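PDB 7EPK: signal recognition particle 54 kDa protein from Aeropyrum pernix, which is an SRP54-type component of a signal recognition particle, built from a helical bundle, a P-loop domain and a signal peptide binding domain. Local coordinates for residues L116-Y120 with I266-G270; K126-S131 with A152-E157; P210-A214 with T236-S240; A225-E230 with T257-T262. One frame throughout, in Å; residues are numbered along the deposited sequence.

Contact 1. Residues L116-Y120 with I266-G270. With GDP (guanosine-5'-diphosphate), chain B.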
loop_
_atom_site.group_PDB
_atom_site.type_symbol
_atom_site.label_atom_id
_atom_site.label_comp_id
_atom_site.label_asym_id
_atom_site.label_seq_id
_atom_site.Cartn_x
_atom_site.Cartn_y
_atom_site.Cartn_z
ATOM N N LEU A 116 14.254 -3.771 -15.241
ATOM C CA LEU A 116 13.652 -2.427 -15.055
ATOM C C LEU A 116 13.227 -1.857 -16.407
ATOM O O LEU A 116 12.156 -1.260 -16.454
ATOM C CB LEU A 116 14.653 -1.508 -14.350
ATOM C CG LEU A 116 14.071 -0.201 -13.821
ATOM C CD1 LEU A 116 13.023 -0.462 -12.750
ATOM C CD2 LEU A 116 15.173 0.679 -13.265
ATOM N N ALA A 117 14.033 -2.048 -17.460
ATOM C CA ALA A 117 13.729 -1.601 -18.843
ATOM C C ALA A 117 12.437 -2.273 -19.331
ATOM O O ALA A 117 11.472 -1.551 -19.709
ATOM C CB ALA A 117 14.885 -1.901 -19.754
ATOM N N TYR A 118 12.398 -3.608 -19.301
ATOM C CA TYR A 118 11.192 -4.387 -19.677
ATOM C C TYR A 118 9.967 -3.769 -19.012
ATOM O O TYR A 118 9.008 -3.389 -19.704
ATOM C CB TYR A 118 11.261 -5.843 -19.220
ATOM C CG TYR A 118 9.971 -6.595 -19.443
ATOM C CD1 TYR A 118 9.364 -6.603 -20.691
ATOM C CD2 TYR A 118 9.357 -7.302 -18.420
ATOM C CE1 TYR A 118 8.179 -7.280 -20.916
ATOM C CE2 TYR A 118 8.174 -7.994 -18.633
ATOM C CZ TYR A 118 7.579 -7.977 -19.884
ATOM O OH TYR A 118 6.409 -8.633 -20.130
ATOM N N TYR A 119 10.030 -3.691 -17.686
ATOM C CA TYR A 119 8.903 -3.304 -16.813
ATOM C C TYR A 119 8.263 -2.031 -17.362
ATOM O O TYR A 119 7.016 -1.951 -17.453
ATOM C CB TYR A 119 9.384 -3.135 -15.371
ATOM C CG TYR A 119 8.308 -2.626 -14.456
ATOM C CD1 TYR A 119 7.327 -3.475 -13.981
ATOM C CD2 TYR A 119 8.232 -1.291 -14.138
ATOM C CE1 TYR A 119 6.303 -3.010 -13.174
ATOM C CE2 TYR A 119 7.213 -0.806 -13.336
ATOM C CZ TYR A 119 6.246 -1.667 -12.852
ATOM O OH TYR A 119 5.258 -1.184 -12.053
ATOM N N TYR A 120 9.086 -1.053 -17.721
ATOM C CA TYR A 120 8.586 0.271 -18.170
ATOM C C TYR A 120 8.141 0.191 -19.634
ATOM O O TYR A 120 7.204 0.955 -20.012
ATOM C CB TYR A 120 9.634 1.358 -17.936
ATOM C CG TYR A 120 9.702 1.843 -16.511
ATOM C CD1 TYR A 120 8.691 2.618 -15.965
ATOM C CD2 TYR A 120 10.786 1.530 -15.710
ATOM C CE1 TYR A 120 8.762 3.073 -14.662
ATOM C CE2 TYR A 120 10.873 1.982 -14.407
ATOM C CZ TYR A 120 9.857 2.752 -13.879
ATOM O OH TYR A 120 9.961 3.197 -12.594
ATOM N N ILE A 266 12.083 1.670 -1.033
ATOM C CA ILE A 266 12.331 0.443 -1.819
ATOM C C ILE A 266 11.271 0.417 -2.916
ATOM O O ILE A 266 10.085 0.222 -2.583
ATOM C CB ILE A 266 12.284 -0.776 -0.894
ATOM C CG1 ILE A 266 13.406 -0.686 0.141
ATOM C CG2 ILE A 266 12.324 -2.069 -1.691
ATOM C CD1 ILE A 266 13.299 -1.718 1.235
ATOM N N LYS A 267 11.677 0.631 -4.167
ATOM C CA LYS A 267 10.744 0.786 -5.304
ATOM C C LYS A 267 10.498 -0.557 -5.985
ATOM O O LYS A 267 9.411 -0.733 -6.547
ATOM C CB LYS A 267 11.298 1.821 -6.274
ATOM C CG LYS A 267 11.351 3.246 -5.732
ATOM C CD LYS A 267 10.901 4.300 -6.735
ATOM C CE LYS A 267 11.324 3.999 -8.163
ATOM N NZ LYS A 267 11.276 5.217 -9.004
ATOM N N PHE A 268 11.468 -1.466 -5.968
ATOM C CA PHE A 268 11.412 -2.722 -6.761
ATOM C C PHE A 268 12.153 -3.840 -6.040
ATOM O O PHE A 268 13.205 -3.577 -5.411
ATOM C CB PHE A 268 12.013 -2.523 -8.155
ATOM C CG PHE A 268 11.165 -1.678 -9.067
ATOM C CD1 PHE A 268 10.086 -2.230 -9.740
ATOM C CD2 PHE A 268 11.443 -0.333 -9.242
ATOM C CE1 PHE A 268 9.287 -1.443 -10.555
ATOM C CE2 PHE A 268 10.650 0.450 -10.066
ATOM C CZ PHE A 268 9.568 -0.103 -10.715
ATOM N N ILE A 269 11.592 -5.046 -6.151
ATOM C CA ILE A 269 12.127 -6.303 -5.557
ATOM C C ILE A 269 12.618 -7.162 -6.719
ATOM O O ILE A 269 11.867 -7.302 -7.719
ATOM C CB ILE A 269 11.049 -7.007 -4.690
ATOM C CG1 ILE A 269 11.307 -6.880 -3.186
ATOM C CG2 ILE A 269 10.877 -8.479 -5.067
ATOM C CD1 ILE A 269 12.092 -5.665 -2.771
ATOM N N GLY A 270 13.838 -7.682 -6.592
ATOM C CA GLY A 270 14.418 -8.674 -7.514
ATOM C C GLY A 270 14.118 -10.072 -7.018
ATOM O O GLY A 270 14.644 -10.446 -5.960
HETATM P PB GDP B . 26.274 -6.566 -11.506
HETATM O O1B GDP B . 27.765 -6.809 -11.423
HETATM O O2B GDP B . 25.794 -5.741 -10.327
HETATM O O3B GDP B . 25.773 -6.031 -12.838
HETATM O O3A GDP B . 25.510 -7.975 -11.369
HETATM P PA GDP B . 24.900 -8.835 -12.608
HETATM O O1A GDP B . 26.084 -9.133 -13.517
HETATM O O2A GDP B . 23.589 -8.276 -13.108
HETATM O "O5'" GDP B . 24.450 -10.233 -11.968
HETATM C "C5'" GDP B . 25.267 -10.945 -11.020
HETATM C "C4'" GDP B . 24.543 -12.239 -10.689
HETATM O "O4'" GDP B . 23.337 -11.925 -9.978
HETATM C "C3'" GDP B . 24.110 -12.969 -11.957
HETATM O "O3'" GDP B . 24.439 -14.350 -11.837
HETATM C "C2'" GDP B . 22.610 -12.737 -12.065
HETATM O "O2'" GDP B . 21.974 -13.824 -12.753
HETATM C "C1'" GDP B . 22.208 -12.591 -10.588
HETATM N N9 GDP B . 20.918 -11.893 -10.219
HETATM C C8 GDP B . 20.583 -10.601 -10.414
HETATM N N7 GDP B . 19.347 -10.316 -9.918
HETATM C C5 GDP B . 18.886 -11.437 -9.366
HETATM C C6 GDP B . 17.661 -11.830 -8.665
HETATM O O6 GDP B . 16.746 -11.006 -8.490
HETATM N N1 GDP B . 17.541 -13.097 -8.252
HETATM C C2 GDP B . 18.510 -14.013 -8.452
HETATM N N2 GDP B . 18.321 -15.275 -7.993
HETATM N N3 GDP B . 19.673 -13.718 -9.091
HETATM C C4 GDP B . 19.907 -12.467 -9.562
HETATM O O HOH W 1 12.567 3.794 -11.563
#
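F268 projects from strand 265-270 among three side chains of helix 109-122, and each of them meets a different part of its ring. L116 comes over one face: a single methyl, CD1, lies 3.9 Å from the centroid of the F268 ring and 20° off the ring normal, a CH-pi contact. With Y119 the roles reverse, for here F268 supplies the edge. Its CE1 stands above one face of the tyrosine ring, displaced toward the rim, 3.5 Å from Y119 CE2. The planes meet at 74°, which makes the pair T-shaped, with the Y119 and F268 ring centroids 5.0 Å apart. In this P-loop domain the contact joins helix 109-122, whose first turn binds GDP, to strand 265-270 of the central, mostly parallel sheet. G270 C lies 3.2 Å from GDP O6, a close approach, while T110 OG1 and T111 N at the start of the helix hydrogen-bond to GDP. Y120 completes the aromatic group. Its chi1 of -79° puts CG anti to the carbonyl carbon, and Y120 OH arrives near the plane of the F268 ring, 3.8 Å from F268 CE2. Y119 CD2 in turn sits over the centre of the Y120 ring. A water donates to Y120 OH at 2.9 Å and accepts from K267 NZ, bridging the two segments; Y120 OH also bonds to V90 O, and K267 forms a salt bridge with E212.

Contact 2. Residues K126-S131 with A152-E157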
loop_
_atom_site.group_PDB
_atom_site.type_symbol
_atom_site.label_atom_id
_atom_site.label_comp_id
_atom_site.label_asym_id
_atom_site.label_seq_id
_atom_site.Cartn_x
_atom_site.Cartn_y
_atom_site.Cartn_z
ATOM N N LYS A 126 8.680 4.384 -23.915
ATOM C CA LYS A 126 9.868 4.251 -24.821
ATOM C C LYS A 126 11.152 4.278 -23.975
ATOM O O LYS A 126 11.559 5.378 -23.517
ATOM C CB LYS A 126 9.886 5.357 -25.886
ATOM C CG LYS A 126 10.264 4.891 -27.286
ATOM C CD LYS A 126 9.216 3.974 -27.883
ATOM C CE LYS A 126 9.524 3.494 -29.283
ATOM N NZ LYS A 126 8.489 2.531 -29.737
ATOM N N VAL A 127 11.762 3.112 -23.773
ATOM C CA VAL A 127 12.908 2.912 -22.840
ATOM C C VAL A 127 14.202 2.711 -23.633
ATOM O O VAL A 127 14.208 1.826 -24.524
ATOM C CB VAL A 127 12.646 1.698 -21.931
ATOM C CG1 VAL A 127 13.816 1.398 -21.000
ATOM C CG2 VAL A 127 11.372 1.888 -21.140
ATOM N N GLY A 128 15.262 3.446 -23.271
ATOM C CA GLY A 128 16.662 3.140 -23.649
ATOM C C GLY A 128 17.499 2.744 -22.437
ATOM O O GLY A 128 17.215 3.283 -21.348
ATOM N N LEU A 129 18.433 1.788 -22.605
ATOM C CA LEU A 129 19.535 1.443 -21.653
ATOM C C LEU A 129 20.862 2.037 -22.164
ATOM O O LEU A 129 20.994 2.304 -23.367
ATOM C CB LEU A 129 19.637 -0.079 -21.494
ATOM C CG LEU A 129 18.555 -0.733 -20.619
ATOM C CD1 LEU A 129 18.406 -2.216 -20.902
ATOM C CD2 LEU A 129 18.849 -0.553 -19.146
ATOM N N VAL A 130 21.818 2.270 -21.274
ATOM C CA VAL A 130 23.161 2.835 -21.589
ATOM C C VAL A 130 24.208 2.009 -20.843
ATOM O O VAL A 130 24.145 1.979 -19.583
ATOM C CB VAL A 130 23.241 4.305 -21.157
ATOM C CG1 VAL A 130 24.658 4.847 -21.212
ATOM C CG2 VAL A 130 22.294 5.185 -21.951
ATOM N N SER A 131 25.147 1.381 -21.560
ATOM C CA SER A 131 26.311 0.674 -20.951
ATOM C C SER A 131 27.445 1.685 -20.710
ATOM O O SER A 131 28.122 2.082 -21.678
ATOM C CB SER A 131 26.776 -0.515 -21.776
ATOM O OG SER A 131 27.783 -1.260 -21.087
ATOM N N ALA A 152 13.848 -2.613 -25.650
ATOM C CA ALA A 152 14.297 -1.239 -25.321
ATOM C C ALA A 152 15.518 -0.904 -26.174
ATOM O O ALA A 152 16.349 -1.818 -26.382
ATOM C CB ALA A 152 14.628 -1.130 -23.846
ATOM N N MET A 153 15.635 0.360 -26.598
ATOM C CA MET A 153 16.807 0.871 -27.351
ATOM C C MET A 153 18.065 0.713 -26.490
ATOM O O MET A 153 17.945 0.431 -25.290
ATOM C CB MET A 153 16.630 2.336 -27.747
ATOM C CG MET A 153 15.415 2.587 -28.621
ATOM S SD MET A 153 15.104 4.358 -28.905
ATOM C CE MET A 153 13.402 4.265 -29.465
ATOM N N PHE A 154 19.239 0.840 -27.099
ATOM C CA PHE A 154 20.543 0.619 -26.428
ATOM C C PHE A 154 21.562 1.629 -26.942
ATOM O O PHE A 154 21.431 2.151 -28.062
ATOM C CB PHE A 154 21.045 -0.807 -26.648
ATOM C CG PHE A 154 22.442 -1.080 -26.141
ATOM C CD1 PHE A 154 22.660 -1.507 -24.841
ATOM C CD2 PHE A 154 23.542 -0.942 -26.975
ATOM C CE1 PHE A 154 23.947 -1.762 -24.388
ATOM C CE2 PHE A 154 24.828 -1.197 -26.518
ATOM C CZ PHE A 154 25.029 -1.602 -25.223
ATOM N N TYR A 155 22.546 1.911 -26.098
ATOM C CA TYR A 155 23.772 2.640 -26.460
ATOM C C TYR A 155 24.827 2.345 -25.403
ATOM O O TYR A 155 24.501 2.408 -24.216
ATOM C CB TYR A 155 23.518 4.135 -26.566
ATOM C CG TYR A 155 24.770 4.897 -26.894
ATOM C CD1 TYR A 155 25.773 5.044 -25.954
ATOM C CD2 TYR A 155 24.981 5.422 -28.160
ATOM C CE1 TYR A 155 26.930 5.744 -26.246
ATOM C CE2 TYR A 155 26.139 6.118 -28.468
ATOM C CZ TYR A 155 27.112 6.281 -27.502
ATOM O OH TYR A 155 28.254 6.965 -27.754
ATOM N N GLY A 156 26.047 2.050 -25.854
ATOM C CA GLY A 156 27.212 1.783 -25.001
ATOM C C GLY A 156 28.523 1.979 -25.738
ATOM O O GLY A 156 28.523 2.074 -26.954
ATOM N N GLU A 157 29.607 2.042 -24.978
ATOM C CA GLU A 157 31.011 2.034 -25.432
ATOM C C GLU A 157 31.799 1.224 -24.400
ATOM O O GLU A 157 31.624 1.483 -23.193
ATOM C CB GLU A 157 31.544 3.458 -25.501
ATOM C CG GLU A 157 30.745 4.375 -26.407
ATOM C CD GLU A 157 31.110 5.842 -26.229
ATOM O OE1 GLU A 157 32.269 6.145 -25.760
ATOM O OE2 GLU A 157 30.243 6.699 -26.551
#
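M153 is held by V127 and L129 through both of its backbone polar atoms, and the strand pair is well bonded at its two ends but slack in the middle. M153 N donates to V127 O at 2.9 Å, in the carbonyl plane. L129 N returns a nearly straight bond (167°) to M153 O at 3.0 Å, although the donor stands above the carbonyl plane. Beside them A152 CB packs 3.9 Å from V127 CG1. In the middle Y155 N reaches L129 O only weakly, at 3.2 Å, before S131 N closes on Y155 O at 2.9 Å. The two faces of the ladder are covered by different helices. L129, S131 and F154 turn to helix 139-150, which makes the beta-alpha-beta crossover between these parallel strands, whereas V130, M153 and Y155 turn to helix 162-175. The most exposed residue is K126, at the start of the pair, which bends at chi2 (67°) and lays its CG 3.9 Å from the terminal methyl CE of M153; strand 153-156 is itself partly exposed along its length. That strand is outermost in the sheet, and because the polar bonds across the contact are all made by main-chain atoms, its register is probably set mainly by backbone pairing.

Contact 3. Residues P210-A214 with T236-S240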
loop_
_atom_site.group_PDB
_atom_site.type_symbol
_atom_site.label_atom_id
_atom_site.label_comp_id
_atom_site.label_asym_id
_atom_site.label_seq_id
_atom_site.Cartn_x
_atom_site.Cartn_y
_atom_site.Cartn_z
ATOM N N PRO A 210 21.032 12.871 -13.217
ATOM C CA PRO A 210 19.978 11.864 -13.116
ATOM C C PRO A 210 18.794 12.349 -12.261
ATOM O O PRO A 210 19.000 13.090 -11.294
ATOM C CB PRO A 210 20.687 10.646 -12.503
ATOM C CG PRO A 210 21.835 11.236 -11.731
ATOM C CD PRO A 210 22.206 12.540 -12.404
ATOM N N ASP A 211 17.585 11.949 -12.660
ATOM C CA ASP A 211 16.311 12.316 -11.986
ATOM C C ASP A 211 16.129 11.397 -10.759
ATOM O O ASP A 211 15.492 11.829 -9.781
ATOM C CB ASP A 211 15.162 12.345 -13.008
ATOM C CG ASP A 211 15.265 13.469 -14.051
ATOM O OD1 ASP A 211 15.211 14.671 -13.652
ATOM O OD2 ASP A 211 15.349 13.154 -15.275
ATOM N N GLU A 212 16.742 10.214 -10.775
ATOM C CA GLU A 212 16.582 9.144 -9.762
ATOM C C GLU A 212 17.890 8.344 -9.750
ATOM O O GLU A 212 18.161 7.670 -10.749
ATOM C CB GLU A 212 15.359 8.273 -10.106
ATOM C CG GLU A 212 15.115 7.031 -9.233
ATOM C CD GLU A 212 13.971 6.082 -9.674
ATOM O OE1 GLU A 212 13.106 6.515 -10.480
ATOM O OE2 GLU A 212 13.936 4.876 -9.244
ATOM N N VAL A 213 18.689 8.439 -8.684
ATOM C CA VAL A 213 19.832 7.514 -8.460
ATOM C C VAL A 213 19.302 6.309 -7.682
ATOM O O VAL A 213 18.806 6.482 -6.569
ATOM C CB VAL A 213 20.997 8.215 -7.739
ATOM C CG1 VAL A 213 22.077 7.225 -7.368
ATOM C CG2 VAL A 213 21.586 9.358 -8.556
ATOM N N ALA A 214 19.339 5.123 -8.265
ATOM C CA ALA A 214 18.853 3.888 -7.615
ATOM C C ALA A 214 20.062 3.114 -7.110
ATOM O O ALA A 214 20.931 2.843 -7.908
ATOM C CB ALA A 214 18.049 3.054 -8.574
ATOM N N THR A 236 26.612 9.974 -4.763
ATOM C CA THR A 236 25.365 10.171 -5.536
ATOM C C THR A 236 24.185 9.966 -4.594
ATOM O O THR A 236 23.774 8.814 -4.386
ATOM C CB THR A 236 25.313 9.198 -6.719
ATOM O OG1 THR A 236 25.373 7.889 -6.158
ATOM C CG2 THR A 236 26.445 9.409 -7.700
ATOM N N PRO A 237 23.669 11.056 -3.958
ATOM C CA PRO A 237 22.479 10.972 -3.105
ATOM C C PRO A 237 21.430 9.986 -3.637
ATOM O O PRO A 237 20.916 10.217 -4.712
ATOM C CB PRO A 237 21.965 12.416 -3.120
ATOM C CG PRO A 237 23.256 13.229 -3.148
ATOM C CD PRO A 237 24.241 12.415 -3.976
ATOM N N ILE A 238 21.166 8.919 -2.880
ATOM C CA ILE A 238 20.207 7.846 -3.261
ATOM C C ILE A 238 18.776 8.375 -3.176
ATOM O O ILE A 238 18.438 9.013 -2.166
ATOM C CB ILE A 238 20.333 6.619 -2.350
ATOM C CG1 ILE A 238 21.765 6.080 -2.252
ATOM C CG2 ILE A 238 19.325 5.566 -2.796
ATOM C CD1 ILE A 238 22.429 5.851 -3.577
ATOM N N GLY A 239 17.959 8.040 -4.173
ATOM C CA GLY A 239 16.535 8.397 -4.270
ATOM C C GLY A 239 15.689 7.148 -4.358
ATOM O O GLY A 239 14.495 7.223 -4.038
ATOM N N SER A 240 16.284 6.025 -4.759
ATOM C CA SER A 240 15.592 4.720 -4.863
ATOM C C SER A 240 16.456 3.609 -4.256
ATOM O O SER A 240 17.703 3.784 -4.204
ATOM C CB SER A 240 15.245 4.434 -6.293
ATOM O OG SER A 240 14.097 5.182 -6.659
#
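E212 and S240 share the one side-chain hydrogen bond between the two segments. S240 OG donates to E212 OE2 at 2.6 Å, approaching from above the carboxylate plane, 49° out of it. The glutamate reaches this far because its chain is extended, with CG anti to the backbone N (chi1 174°). The other carboxylate oxygen, OE1, is also engaged: it accepts from W97 NE1 and pairs with K267, so both oxygens of this buried acid are satisfied, and the nearby positive charge would probably favour its ionised form. On the main chain, V213 O serves two successive amides. G239 N meets V213 O in the carbonyl plane at 3.0 Å, with an N-H...O angle of 170°, and S240 N reaches V213 O at 3.1 Å, tilted from that plane. The two bonds hold the end of the loop, at G239 and S240, against strand 212-218. Apolar contacts fill in around them, V213 CG1 lying 4.0 Å from I238 CD1 and A214 CB 3.9 Å from S240 CB. T236 OG1 touches V213 CG1 at 3.6 Å, but its hydrogen bond goes back to F232 O in the preceding helix. A214 and S240 form a parallel bridge, and strand 212-218, helix 225-235 and strand 240-244 together make a beta-alpha-beta unit of the kind from which the parallel sheet of a P-loop domain is built.

Contact 4. Residues A225-E230 with T257-T262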
loop_
_atom_site.group_PDB
_atom_site.type_symbol
_atom_site.label_atom_id
_atom_site.label_comp_id
_atom_site.label_asym_id
_atom_site.label_seq_id
_atom_site.Cartn_x
_atom_site.Cartn_y
_atom_site.Cartn_z
ATOM N N ALA A 225 24.401 -3.453 5.294
ATOM C CA ALA A 225 23.523 -2.591 4.470
ATOM C C ALA A 225 23.622 -1.137 4.931
ATOM O O ALA A 225 23.365 -0.244 4.100
ATOM C CB ALA A 225 22.098 -3.078 4.536
ATOM N N MET A 226 23.949 -0.912 6.208
ATOM C CA MET A 226 24.111 0.448 6.792
ATOM C C MET A 226 25.231 1.188 6.053
ATOM O O MET A 226 24.975 2.306 5.537
ATOM C CB MET A 226 24.451 0.393 8.287
ATOM C CG MET A 226 23.335 0.894 9.203
ATOM S SD MET A 226 23.910 2.181 10.361
ATOM C CE MET A 226 25.117 1.256 11.313
ATOM N N GLY A 227 26.421 0.577 6.006
ATOM C CA GLY A 227 27.662 1.202 5.507
ATOM C C GLY A 227 27.599 1.470 4.016
ATOM O O GLY A 227 27.750 2.642 3.611
ATOM N N LEU A 228 27.394 0.407 3.236
ATOM C CA LEU A 228 27.221 0.423 1.755
ATOM C C LEU A 228 26.389 1.654 1.338
ATOM O O LEU A 228 26.867 2.455 0.500
ATOM C CB LEU A 228 26.576 -0.917 1.368
ATOM C CG LEU A 228 26.168 -1.108 -0.090
ATOM C CD1 LEU A 228 27.238 -0.611 -1.028
ATOM C CD2 LEU A 228 25.888 -2.573 -0.378
ATOM N N ALA A 229 25.229 1.845 1.972
ATOM C CA ALA A 229 24.278 2.948 1.696
ATOM C C ALA A 229 24.946 4.297 1.961
ATOM O O ALA A 229 24.826 5.148 1.090
ATOM C CB ALA A 229 23.009 2.784 2.504
ATOM N N GLU A 230 25.630 4.470 3.102
ATOM C CA GLU A 230 26.332 5.739 3.484
ATOM C C GLU A 230 27.355 6.083 2.390
ATOM O O GLU A 230 27.379 7.217 1.883
ATOM C CB GLU A 230 27.031 5.614 4.848
ATOM C CG GLU A 230 26.110 5.329 6.045
ATOM C CD GLU A 230 26.747 4.815 7.348
ATOM O OE1 GLU A 230 26.033 4.787 8.375
ATOM O OE2 GLU A 230 27.952 4.429 7.356
ATOM N N THR A 257 17.080 -1.296 6.471
ATOM C CA THR A 257 18.154 -0.575 7.205
ATOM C C THR A 257 18.694 0.532 6.296
ATOM O O THR A 257 18.770 1.692 6.760
ATOM C CB THR A 257 19.276 -1.509 7.687
ATOM O OG1 THR A 257 18.812 -2.859 7.788
ATOM C CG2 THR A 257 19.824 -1.081 9.032
ATOM N N ALA A 258 19.038 0.186 5.049
ATOM C CA ALA A 258 19.523 1.127 4.005
ATOM C C ALA A 258 18.409 2.129 3.669
ATOM O O ALA A 258 18.711 3.345 3.504
ATOM C CB ALA A 258 19.985 0.372 2.777
ATOM N N ALA A 259 17.163 1.638 3.606
ATOM C CA ALA A 259 15.941 2.461 3.475
ATOM C C ALA A 259 15.988 3.599 4.494
ATOM O O ALA A 259 15.841 4.782 4.099
ATOM C CB ALA A 259 14.742 1.596 3.699
ATOM N N ALA A 260 16.222 3.239 5.761
ATOM C CA ALA A 260 16.295 4.169 6.912
ATOM C C ALA A 260 17.419 5.197 6.705
ATOM O O ALA A 260 17.141 6.394 6.857
ATOM C CB ALA A 260 16.468 3.382 8.194
ATOM N N VAL A 261 18.628 4.741 6.354
ATOM C CA VAL A 261 19.894 5.544 6.357
ATOM C C VAL A 261 19.818 6.673 5.319
ATOM O O VAL A 261 20.202 7.810 5.653
ATOM C CB VAL A 261 21.138 4.668 6.101
ATOM C CG1 VAL A 261 22.322 5.486 5.607
ATOM C CG2 VAL A 261 21.533 3.876 7.336
ATOM N N THR A 262 19.391 6.363 4.097
ATOM C CA THR A 262 19.277 7.328 2.973
ATOM C C THR A 262 17.901 8.015 2.991
ATOM O O THR A 262 17.744 9.020 2.273
ATOM C CB THR A 262 19.523 6.584 1.661
ATOM O OG1 THR A 262 18.551 5.540 1.601
ATOM C CG2 THR A 262 20.916 6.000 1.585
#
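The carbonyl oxygen of A258, whose CB packs against A225 and A229 of the facing helix, accepts two bonds from one residue: A258 O receives T262 OG1 at 2.9 Å and T262 N at 3.1 Å. With chi1 at 58°, the T262 hydroxyl folds back between its own backbone N and carbonyl carbon onto the helix. That leaves T262 CG2 anti to the carbonyl carbon, where it meets A229 CB at 3.9 Å. Across the interface A229 is the central small residue, its CB also 3.9 Å from A258 CB. Alanines at 225, 229 and 258 are consistent with the axes of the segments 225-230 and 257-262 approaching to 8.3 Å at a crossing angle of -39°. On the more exposed flank V261 is spread between two residues one turn apart: V261 CG1 reaches E230 CG at 3.8 Å, and V261 CG2 meets M226 CG at 4.0 Å. M226 CG also touches the methyl of T257, whose hydroxyl bonds to G254 O and V39 O. The latter carbonyl belongs to the N-terminal region, so helix 255-262 is tied both to its own preceding turn and to that region. On the sheet side, A258 and T262 pack on I241 of strand 240-244, with helix 225-235 running alongside.

In the fold
All four contacts lie within the P-loop domain, and contacts 1, 2 and 3 share its central sheet. Contact 1 spans the most chain, and contacts 2, 3 and 4 are nested inside the loop it closes. Contact 2, at the outer edge of the sheet, comes first of the three nested contacts; its centre is about 16 Å from that of contact 1, which it touches through A117 and V127. Contacts 3 and 4 alternate along the chain, have centres about 14 Å apart and meet where I238 packs on T262. Contact 1 joins contact 3 through K267 and E212. The centres of contacts 2 and 4 are about 29 Å apart, at the edge strand 153-156 and at helices 225-235 and 255-262.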